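Local atomic coordinates of S-adenosylmethionine:2-demethylmenaquinone methyltransferase (Geobacillus kaustophilus, PDB entry 2PCN), a protein that belongs to the RraA-like family of alpha/beta proteins and assembles from three copies of a compact chain built round a curled mixed beta-sheet. Residues A[9-13]-A[14-18]; A[47-50]-A[51-55]; A[88-91]-A[92-96]. All blocks are in the same frame, centred on the assembly; numbering follows the deposited sequence.

Contact 1 (A[9-13]-A[14-18]); sequences QFLDE and LQVCE
Phe10 and Leu14 meet where the N-terminal helix gives way to the first strand, and the main chain of Phe10 does more of the work than its ring. The side chain of Leu14 lies back over the Phe10 carbonyl, with CG 3.3 Å from Phe10 O, while Phe10 CB approaches the same Leu14 CG to 4.3 Å. Leu14 reaches this place because its CG stands anti to its own carbonyl carbon (chi1 -67°), which folds the branch back toward the preceding turn. Phe10 O also accepts the amide of Glu13, at 2.8 Å to Glu13 N. The ring of Phe10 leads away from the strand, one of its faces bearing Gln9 CB toward the rim.

At Leu11 the chain tightens into a 3-10 turn. Its O receives Leu14 N at 3.0 Å in a fairly straight bond (N-H...O 160°), a three-residue step that carries the turn on to Leu14. The side chain of Leu11 starts out away from the strand but bends round, so that CD1 comes to 4.2 Å from Val16 CG2. That loose apolar contact lies at a subunit boundary, since Lys116 and Val115 of the second subunit pack on Leu11 and Val16 respectively.

Glu13 ends the turn, and its chain, extended beyond CG, takes the carboxylate off to salt bridges with Lys154 and Lys159. Leu156 covers Phe10, Glu13 and Leu14 together, tying the C-terminal segment to this corner. The arrangement is that of a helix finishing in a 3-10 turn and leading into a short strand, here 14-16, which pairs antiparallel with strand 148-152.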
ATOM      1  N   GLN A   9      25.168  -0.542 -12.331  1.00 19.36           N
ATOM      2  CA  GLN A   9      26.120  -1.180 -13.239  1.00 23.56           C
ATOM      3  C   GLN A   9      25.707  -1.277 -14.707  1.00 25.70           C
ATOM      4  O   GLN A   9      26.544  -1.110 -15.597  1.00 23.18           O
ATOM      5  CB  GLN A   9      26.434  -2.602 -12.768  1.00 24.37           C
ATOM      6  CG  GLN A   9      27.204  -2.719 -11.471  1.00 39.13           C
ATOM      7  CD  GLN A   9      27.551  -4.163 -11.151  1.00 43.49           C
ATOM      8  OE1 GLN A   9      28.262  -4.826 -11.909  1.00 44.97           O
ATOM      9  NE2 GLN A   9      27.043  -4.660 -10.028  1.00 49.02           N
ATOM     10  N   PHE A  10      24.427  -1.544 -14.962  1.00 19.49           N
ATOM     11  CA  PHE A  10      23.953  -1.745 -16.333  1.00 22.11           C
ATOM     12  C   PHE A  10      22.755  -0.917 -16.793  1.00 19.50           C
ATOM     13  O   PHE A  10      22.022  -1.353 -17.681  1.00 20.61           O
ATOM     14  CB  PHE A  10      23.589  -3.221 -16.519  1.00 19.13           C
ATOM     15  CG  PHE A  10      24.630  -4.179 -16.015  1.00 25.99           C
ATOM     16  CD1 PHE A  10      25.820  -4.369 -16.711  1.00 24.69           C
ATOM     17  CD2 PHE A  10      24.414  -4.904 -14.846  1.00 23.16           C
ATOM     18  CE1 PHE A  10      26.780  -5.269 -16.250  1.00 27.08           C
ATOM     19  CE2 PHE A  10      25.365  -5.805 -14.377  1.00 27.36           C
ATOM     20  CZ  PHE A  10      26.552  -5.989 -15.083  1.00 24.13           C
ATOM     21  N   LEU A  11      22.551   0.267 -16.229  1.00 21.89           N
ATOM     22  CA  LEU A  11      21.400   1.076 -16.615  1.00 22.54           C
ATOM     23  C   LEU A  11      21.212   1.232 -18.125  1.00 26.22           C
ATOM     24  O   LEU A  11      20.085   1.187 -18.618  1.00 22.26           O
ATOM     25  CB  LEU A  11      21.472   2.462 -15.964  1.00 22.49           C
ATOM     26  CG  LEU A  11      20.264   3.378 -16.204  1.00 20.67           C
ATOM     27  CD1 LEU A  11      18.986   2.683 -15.752  1.00 25.20           C
ATOM     28  CD2 LEU A  11      20.455   4.686 -15.452  1.00 22.48           C
ATOM     29  N   ASP A  12      22.307   1.406 -18.859  1.00 28.94           N
ATOM     30  CA  ASP A  12      22.228   1.581 -20.309  1.00 34.90           C
ATOM     31  C   ASP A  12      21.675   0.367 -21.057  1.00 33.32           C
ATOM     32  O   ASP A  12      21.212   0.490 -22.190  1.00 34.73           O
ATOM     33  CB  ASP A  12      23.603   1.951 -20.878  1.00 43.04           C
ATOM     34  CG  ASP A  12      24.648   0.877 -20.635  1.00 49.05           C
ATOM     35  OD1 ASP A  12      24.418  -0.282 -21.035  1.00 54.57           O
ATOM     36  OD2 ASP A  12      25.703   1.196 -20.050  1.00 57.74           O
ATOM     37  N   GLU A  13      21.726  -0.802 -20.426  1.00 28.86           N
ATOM     38  CA  GLU A  13      21.225  -2.029 -21.041  1.00 28.74           C
ATOM     39  C   GLU A  13      19.925  -2.475 -20.389  1.00 27.01           C
ATOM     40  O   GLU A  13      19.446  -3.581 -20.643  1.00 25.06           O
ATOM     41  CB  GLU A  13      22.241  -3.159 -20.885  1.00 30.80           C
ATOM     42  CG  GLU A  13      23.536  -2.970 -21.635  1.00 42.23           C
ATOM     43  CD  GLU A  13      24.502  -4.105 -21.377  1.00 48.27           C
ATOM     44  OE1 GLU A  13      24.904  -4.283 -20.208  1.00 49.29           O
ATOM     45  OE2 GLU A  13      24.853  -4.822 -22.339  1.00 54.02           O
ATOM     46  N   LEU A  14      19.352  -1.617 -19.554  1.00 17.70           N
ATOM     47  CA  LEU A  14      18.131  -1.973 -18.846  1.00 19.41           C
ATOM     48  C   LEU A  14      16.901  -1.136 -19.140  1.00 18.61           C
ATOM     49  O   LEU A  14      16.987   0.038 -19.501  1.00 17.38           O
ATOM     50  CB  LEU A  14      18.371  -1.923 -17.333  1.00 16.95           C
ATOM     51  CG  LEU A  14      19.309  -2.925 -16.665  1.00 17.95           C
ATOM     52  CD1 LEU A  14      19.516  -2.522 -15.213  1.00 17.28           C
ATOM     53  CD2 LEU A  14      18.719  -4.324 -16.754  1.00 21.01           C
ATOM     54  N   GLN A  15      15.751  -1.780 -18.977  1.00 17.66           N
ATOM     55  CA  GLN A  15      14.458  -1.141 -19.120  1.00 15.41           C
ATOM     56  C   GLN A  15      13.951  -1.155 -17.684  1.00 15.22           C
ATOM     57  O   GLN A  15      14.034  -2.182 -17.011  1.00 13.66           O
ATOM     58  CB  GLN A  15      13.524  -1.971 -19.996  1.00 17.12           C
ATOM     59  CG  GLN A  15      13.784  -1.843 -21.481  1.00 16.47           C
ATOM     60  CD  GLN A  15      12.770  -2.611 -22.289  1.00 14.08           C
ATOM     61  OE1 GLN A  15      12.934  -3.805 -22.546  1.00 18.41           O
ATOM     62  NE2 GLN A  15      11.697  -1.935 -22.678  1.00 11.97           N
ATOM     63  N   VAL A  16      13.451  -0.023 -17.208  1.00 13.18           N
ATOM     64  CA  VAL A  16      12.950   0.064 -15.843  1.00 14.34           C
ATOM     65  C   VAL A  16      11.434   0.200 -15.858  1.00 12.71           C
ATOM     66  O   VAL A  16      10.894   1.156 -16.410  1.00 10.73           O
ATOM     67  CB  VAL A  16      13.566   1.270 -15.103  1.00 15.00           C
ATOM     68  CG1 VAL A  16      13.032   1.337 -13.682  1.00 11.53           C
ATOM     69  CG2 VAL A  16      15.083   1.150 -15.091  1.00 21.98           C
ATOM     70  N   CYS A  17      10.749  -0.769 -15.255  1.00 11.47           N
ATOM     71  CA  CYS A  17       9.296  -0.746 -15.214  1.00 11.18           C
ATOM     72  C   CYS A  17       8.795   0.469 -14.438  1.00 16.38           C
ATOM     73  O   CYS A  17       9.241   0.737 -13.319  1.00 13.35           O
ATOM     74  CB  CYS A  17       8.767  -2.034 -14.576  1.00 13.95           C
ATOM     75  SG  CYS A  17       6.972  -2.211 -14.700  1.00 13.85           S
ATOM     76  N   GLU A  18       7.861   1.195 -15.042  1.00 15.33           N
ATOM     77  CA  GLU A  18       7.297   2.400 -14.443  1.00 14.76           C
ATOM     78  C   GLU A  18       6.069   2.099 -13.597  1.00 18.55           C
ATOM     79  O   GLU A  18       5.618   2.939 -12.816  1.00 21.80           O
ATOM     80  CB  GLU A  18       6.932   3.390 -15.548  1.00 18.11           C
ATOM     81  CG  GLU A  18       8.119   3.840 -16.375  1.00 20.87           C
ATOM     82  CD  GLU A  18       7.702   4.511 -17.666  1.00 33.75           C
ATOM     83  OE1 GLU A  18       6.811   5.384 -17.622  1.00 37.54           O
ATOM     84  OE2 GLU A  18       8.272   4.166 -18.723  1.00 42.39           O
TER

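Contact 2 (A[47-50]-A[51-55]); sequences REAL and ETVPP
Ala49 O is gripped by two backbone amides, Val53 N at 2.8 Å and Thr52 N at 3.0 Å. The first is the four-residue step of an alpha-helix and the second the three-residue step of a tightening last turn. Beside it, Thr52 OG1 donates to Glu48 O at 2.8 Å. With chi1 at 60° this hydroxyl sits between the threonine's own N and carbonyl carbon and faces back down the helix, where Arg125 NH2 is a further partner.

Arg47 and Glu51, four residues apart, form a salt bridge along the helix surface. Arg47 NE points almost straight at Glu51 OE2 (3.1 Å, N-H...O 172°). The oxygen lies in the guanidinium plane but is itself met from above the carboxylate plane, the two planes standing 81° apart.

On the buried side, Ala49 CB touches Val53 CG1 loosely at 4.4 Å, while Ala49 and Leu50 rest on Leu59. Arg83 NH1 binds both Leu50 O and Val53 O, fastening the last turn from outside. This is a C-terminal helix end in a beta-alpha-beta unit, where helix 44-52 leads from strand 30-38 to the parallel strand 58-62.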
ATOM      1  N   ARG A  47      -2.314 -20.739 -16.992  1.00 10.96           N
ATOM      2  CA  ARG A  47      -2.150 -22.062 -16.405  1.00 11.50           C
ATOM      3  C   ARG A  47      -1.277 -22.961 -17.273  1.00  8.49           C
ATOM      4  O   ARG A  47      -0.361 -23.607 -16.776  1.00 11.25           O
ATOM      5  CB  ARG A  47      -3.507 -22.732 -16.184  1.00  8.85           C
ATOM      6  CG  ARG A  47      -3.380 -24.178 -15.727  1.00 18.58           C
ATOM      7  CD  ARG A  47      -4.620 -24.658 -15.004  1.00 23.26           C
ATOM      8  NE  ARG A  47      -4.365 -25.930 -14.332  1.00 31.39           N
ATOM      9  CZ  ARG A  47      -5.024 -26.359 -13.261  1.00 33.56           C
ATOM     10  NH1 ARG A  47      -5.987 -25.617 -12.728  1.00 29.55           N
ATOM     11  NH2 ARG A  47      -4.713 -27.528 -12.716  1.00 35.48           N
ATOM     12  N   GLU A  48      -1.556 -23.006 -18.570  1.00 13.41           N
ATOM     13  CA  GLU A  48      -0.777 -23.859 -19.459  1.00 11.54           C
ATOM     14  C   GLU A  48       0.699 -23.471 -19.454  1.00 14.65           C
ATOM     15  O   GLU A  48       1.577 -24.337 -19.515  1.00 13.91           O
ATOM     16  CB  GLU A  48      -1.343 -23.800 -20.880  1.00 13.44           C
ATOM     17  CG  GLU A  48      -2.836 -24.082 -20.933  1.00 21.92           C
ATOM     18  CD  GLU A  48      -3.320 -24.442 -22.321  1.00 30.20           C
ATOM     19  OE1 GLU A  48      -2.916 -23.762 -23.288  1.00 32.49           O
ATOM     20  OE2 GLU A  48      -4.111 -25.403 -22.442  1.00 30.03           O
ATOM     21  N   ALA A  49       0.972 -22.171 -19.372  1.00 12.62           N
ATOM     22  CA  ALA A  49       2.347 -21.690 -19.336  1.00 11.54           C
ATOM     23  C   ALA A  49       3.030 -22.183 -18.058  1.00  9.01           C
ATOM     24  O   ALA A  49       4.139 -22.725 -18.100  1.00 10.53           O
ATOM     25  CB  ALA A  49       2.372 -20.157 -19.390  1.00  8.34           C
ATOM     26  N   LEU A  50       2.364 -22.002 -16.924  1.00  8.15           N
ATOM     27  CA  LEU A  50       2.927 -22.430 -15.646  1.00 12.38           C
ATOM     28  C   LEU A  50       3.194 -23.928 -15.598  1.00 10.49           C
ATOM     29  O   LEU A  50       4.075 -24.382 -14.871  1.00 11.81           O
ATOM     30  CB  LEU A  50       1.991 -22.050 -14.494  1.00  9.32           C
ATOM     31  CG  LEU A  50       1.845 -20.557 -14.208  1.00 12.88           C
ATOM     32  CD1 LEU A  50       0.792 -20.343 -13.127  1.00 15.58           C
ATOM     33  CD2 LEU A  50       3.193 -19.990 -13.778  1.00 10.52           C
ATOM     34  N   GLU A  51       2.437 -24.693 -16.375  1.00 14.49           N
ATOM     35  CA  GLU A  51       2.604 -26.142 -16.390  1.00 17.14           C
ATOM     36  C   GLU A  51       3.663 -26.598 -17.389  1.00 14.15           C
ATOM     37  O   GLU A  51       4.057 -27.761 -17.379  1.00 13.86           O
ATOM     38  CB  GLU A  51       1.277 -26.827 -16.733  1.00 19.37           C
ATOM     39  CG  GLU A  51       0.106 -26.411 -15.861  1.00 17.40           C
ATOM     40  CD  GLU A  51      -1.201 -27.043 -16.302  1.00 20.10           C
ATOM     41  OE1 GLU A  51      -1.486 -27.038 -17.517  1.00 23.92           O
ATOM     42  OE2 GLU A  51      -1.952 -27.533 -15.433  1.00 23.00           O
ATOM     43  N   THR A  52       4.143 -25.684 -18.229  1.00 12.73           N
ATOM     44  CA  THR A  52       5.123 -26.053 -19.247  1.00 14.89           C
ATOM     45  C   THR A  52       6.457 -25.308 -19.318  1.00 14.03           C
ATOM     46  O   THR A  52       7.424 -25.858 -19.842  1.00 16.33           O
ATOM     47  CB  THR A  52       4.483 -25.986 -20.643  1.00 16.93           C
ATOM     48  OG1 THR A  52       4.032 -24.648 -20.893  1.00 16.41           O
ATOM     49  CG2 THR A  52       3.297 -26.942 -20.727  1.00 12.61           C
ATOM     50  N   VAL A  53       6.538 -24.079 -18.811  1.00 11.39           N
ATOM     51  CA  VAL A  53       7.804 -23.347 -18.891  1.00 12.43           C
ATOM     52  C   VAL A  53       8.930 -24.000 -18.075  1.00 13.57           C
ATOM     53  O   VAL A  53       8.680 -24.699 -17.095  1.00 13.77           O
ATOM     54  CB  VAL A  53       7.646 -21.869 -18.452  1.00 10.77           C
ATOM     55  CG1 VAL A  53       6.657 -21.165 -19.365  1.00 11.93           C
ATOM     56  CG2 VAL A  53       7.190 -21.789 -16.996  1.00 12.53           C
ATOM     57  N   PRO A  54      10.191 -23.781 -18.485  1.00 12.11           N
ATOM     58  CA  PRO A  54      11.359 -24.349 -17.800  1.00 13.50           C
ATOM     59  C   PRO A  54      11.520 -23.854 -16.366  1.00 13.38           C
ATOM     60  O   PRO A  54      11.061 -22.768 -16.020  1.00 12.81           O
ATOM     61  CB  PRO A  54      12.530 -23.897 -18.675  1.00 14.68           C
ATOM     62  CG  PRO A  54      11.917 -23.733 -20.024  1.00 15.72           C
ATOM     63  CD  PRO A  54      10.607 -23.062 -19.702  1.00 16.03           C
ATOM     64  N   PRO A  55      12.177 -24.655 -15.513  1.00 16.65           N
ATOM     65  CA  PRO A  55      12.392 -24.262 -14.117  1.00 14.89           C
ATOM     66  C   PRO A  55      13.216 -22.974 -14.087  1.00 18.13           C
ATOM     67  O   PRO A  55      14.078 -22.765 -14.945  1.00 15.51           O
ATOM     68  CB  PRO A  55      13.167 -25.449 -13.538  1.00 14.61           C
ATOM     69  CG  PRO A  55      12.685 -26.606 -14.367  1.00 23.67           C
ATOM     70  CD  PRO A  55      12.683 -26.017 -15.757  1.00 17.37           C
TER

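Contact 3 (A[88-91]-A[92-96]); sequences VIIH and GCIRD
An inverse gamma turn centred on His91 breaks the run of strand 87-90, folding the chain so sharply that Gly92 N comes back to Ile90 O. The two atoms are 2.8 Å apart, yet the bond is weak, because its N-H...O angle is only 134°. Gly92 follows in an almost fully stretched backbone (phi 168°, psi -162°), a conformation readily open to a residue without a side chain, and the chain leaves the corner extended.

The inside of the corner is filled by Ile90. Its CG2, anti to the backbone N and beside the carbonyl carbon, lies against the main chain of Gly92, 3.7 Å from Gly92 N and 4.0 Å from Gly92 CA. The other branch runs on extended and carries CD1 forward to Ile94, where it meets CG2 at 3.5 Å. The two isoleucines thus join by the end of one chain and the short branch of the other, their side chains crossing at a slant. This methyl contact spans the bend and is buried, with Leu71 and Leu72 against Ile90, and Val107 and Ala109 against Ile94.

His91 directs its side chain away from the corner, though its CB still lies 3.7 Å from Gly92 N. The imidazole stacks on Phe131. Farther along, Arg95 and Asp96 turn to the third subunit, forming salt bridges with its Asp8 and Lys2 respectively.

Such a bend hands the chain from one sheet to another: strand 87-90 belongs to the large mixed sheet, whereas the short strand 93-94 is the middle one of a parallel three-stranded sheet, between 70-72 and 111-112. This layering is consistent with the swivelling beta/beta/alpha fold of RraA-like proteins.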
ATOM      1  N   VAL A  88       6.083 -14.889 -10.770  1.00  8.65           N
ATOM      2  CA  VAL A  88       5.119 -14.407 -11.751  1.00  6.53           C
ATOM      3  C   VAL A  88       4.919 -12.903 -11.564  1.00  9.58           C
ATOM      4  O   VAL A  88       4.849 -12.416 -10.436  1.00 11.37           O
ATOM      5  CB  VAL A  88       3.742 -15.104 -11.579  1.00 10.80           C
ATOM      6  CG1 VAL A  88       2.818 -14.719 -12.728  1.00  8.35           C
ATOM      7  CG2 VAL A  88       3.918 -16.622 -11.508  1.00  8.86           C
ATOM      8  N   ILE A  89       4.846 -12.174 -12.673  1.00  6.34           N
ATOM      9  CA  ILE A  89       4.624 -10.728 -12.649  1.00  7.01           C
ATOM     10  C   ILE A  89       3.364 -10.514 -13.473  1.00 11.27           C
ATOM     11  O   ILE A  89       3.325 -10.846 -14.660  1.00  9.56           O
ATOM     12  CB  ILE A  89       5.805  -9.963 -13.272  1.00  8.27           C
ATOM     13  CG1 ILE A  89       7.064 -10.200 -12.431  1.00  8.34           C
ATOM     14  CG2 ILE A  89       5.478  -8.473 -13.351  1.00  9.69           C
ATOM     15  CD1 ILE A  89       8.335  -9.631 -13.027  1.00 10.77           C
ATOM     16  N   ILE A  90       2.334  -9.952 -12.847  1.00 10.46           N
ATOM     17  CA  ILE A  90       1.054  -9.779 -13.522  1.00 12.61           C
ATOM     18  C   ILE A  90       0.521  -8.357 -13.642  1.00 10.17           C
ATOM     19  O   ILE A  90       0.331  -7.666 -12.642  1.00  9.00           O
ATOM     20  CB  ILE A  90      -0.031 -10.624 -12.808  1.00  8.13           C
ATOM     21  CG1 ILE A  90       0.504 -12.031 -12.541  1.00  9.12           C
ATOM     22  CG2 ILE A  90      -1.298 -10.679 -13.653  1.00 11.69           C
ATOM     23  CD1 ILE A  90      -0.439 -12.916 -11.756  1.00 11.98           C
ATOM     24  N   HIS A  91       0.284  -7.925 -14.877  1.00  9.27           N
ATOM     25  CA  HIS A  91      -0.294  -6.610 -15.112  1.00 10.43           C
ATOM     26  C   HIS A  91      -1.783  -6.915 -15.009  1.00 10.96           C
ATOM     27  O   HIS A  91      -2.497  -7.013 -16.013  1.00  7.47           O
ATOM     28  CB  HIS A  91       0.073  -6.094 -16.506  1.00 11.18           C
ATOM     29  CG  HIS A  91      -0.502  -4.747 -16.825  1.00  9.82           C
ATOM     30  ND1 HIS A  91      -0.724  -3.786 -15.862  1.00 16.84           N
ATOM     31  CD2 HIS A  91      -0.891  -4.200 -17.999  1.00  8.76           C
ATOM     32  CE1 HIS A  91      -1.231  -2.704 -16.431  1.00  9.82           C
ATOM     33  NE2 HIS A  91      -1.342  -2.931 -17.728  1.00 13.33           N
ATOM     34  N   GLY A  92      -2.220  -7.101 -13.767  1.00 11.38           N
ATOM     35  CA  GLY A  92      -3.597  -7.442 -13.470  1.00 11.22           C
ATOM     36  C   GLY A  92      -3.687  -7.866 -12.013  1.00 12.02           C
ATOM     37  O   GLY A  92      -2.771  -7.594 -11.235  1.00 11.48           O
ATOM     38  N   CYS A  93      -4.763  -8.551 -11.638  1.00 10.63           N
ATOM     39  CA  CYS A  93      -4.948  -8.959 -10.248  1.00 10.67           C
ATOM     40  C   CYS A  93      -4.791 -10.448  -9.961  1.00 10.16           C
ATOM     41  O   CYS A  93      -4.770 -11.281 -10.866  1.00 10.34           O
ATOM     42  CB  CYS A  93      -6.333  -8.521  -9.760  1.00 13.43           C
ATOM     43  SG  CYS A  93      -6.605  -6.742  -9.756  1.00 13.54           S
ATOM     44  N   ILE A  94      -4.679 -10.766  -8.677  1.00 11.79           N
ATOM     45  CA  ILE A  94      -4.573 -12.146  -8.230  1.00 12.45           C
ATOM     46  C   ILE A  94      -5.563 -12.311  -7.083  1.00 11.32           C
ATOM     47  O   ILE A  94      -6.198 -11.342  -6.657  1.00  8.07           O
ATOM     48  CB  ILE A  94      -3.161 -12.477  -7.683  1.00 13.63           C
ATOM     49  CG1 ILE A  94      -2.897 -11.688  -6.395  1.00 15.15           C
ATOM     50  CG2 ILE A  94      -2.106 -12.147  -8.730  1.00  8.83           C
ATOM     51  CD1 ILE A  94      -1.686 -12.168  -5.624  1.00 18.75           C
ATOM     52  N   ARG A  95      -5.706 -13.539  -6.599  1.00  8.74           N
ATOM     53  CA  ARG A  95      -6.562 -13.811  -5.455  1.00  9.18           C
ATOM     54  C   ARG A  95      -5.836 -14.859  -4.614  1.00  8.03           C
ATOM     55  O   ARG A  95      -4.763 -15.325  -5.006  1.00 10.22           O
ATOM     56  CB  ARG A  95      -7.955 -14.281  -5.888  1.00  9.57           C
ATOM     57  CG  ARG A  95      -8.032 -15.615  -6.603  1.00 14.52           C
ATOM     58  CD  ARG A  95      -9.492 -15.894  -6.951  1.00 16.65           C
ATOM     59  NE  ARG A  95      -9.745 -17.291  -7.285  1.00 14.65           N
ATOM     60  CZ  ARG A  95     -10.960 -17.812  -7.429  1.00 19.67           C
ATOM     61  NH1 ARG A  95     -12.037 -17.051  -7.274  1.00 15.71           N
ATOM     62  NH2 ARG A  95     -11.098 -19.102  -7.705  1.00 17.59           N
ATOM     63  N   ASP A  96      -6.410 -15.223  -3.472  1.00  9.56           N
ATOM     64  CA  ASP A  96      -5.782 -16.169  -2.548  1.00 11.03           C
ATOM     65  C   ASP A  96      -4.444 -15.568  -2.116  1.00 12.67           C
ATOM     66  O   ASP A  96      -3.466 -16.291  -1.905  1.00  9.56           O
ATOM     67  CB  ASP A  96      -5.537 -17.532  -3.207  1.00 14.75           C
ATOM     68  CG  ASP A  96      -6.815 -18.197  -3.681  1.00 17.15           C
ATOM     69  OD1 ASP A  96      -7.831 -18.142  -2.955  1.00 14.08           O
ATOM     70  OD2 ASP A  96      -6.799 -18.785  -4.780  1.00 16.84           O
TER

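In the fold
From the N terminus, the three contacts come in series, each a local turn, so none nests within or crosses another. Contact 1 closes the corner between helix 3-10 and strand 14-16; contact 2 then finishes helix 44-52 ahead of strand 58-62; contact 3 bends the chain from strand 87-90 to strand 93-94. Contacts 1 and 2 lie on opposite sides of the chain's centre, their centres about 27 Å apart. Contacts 2 and 3 touch, Leu50 CD2 lying 4.1 Å from Val88 CG2, which packs the helix against the sheet. Contacts 1 and 3 do not touch, but both reach the large mixed sheet, and each meets a different neighbouring subunit.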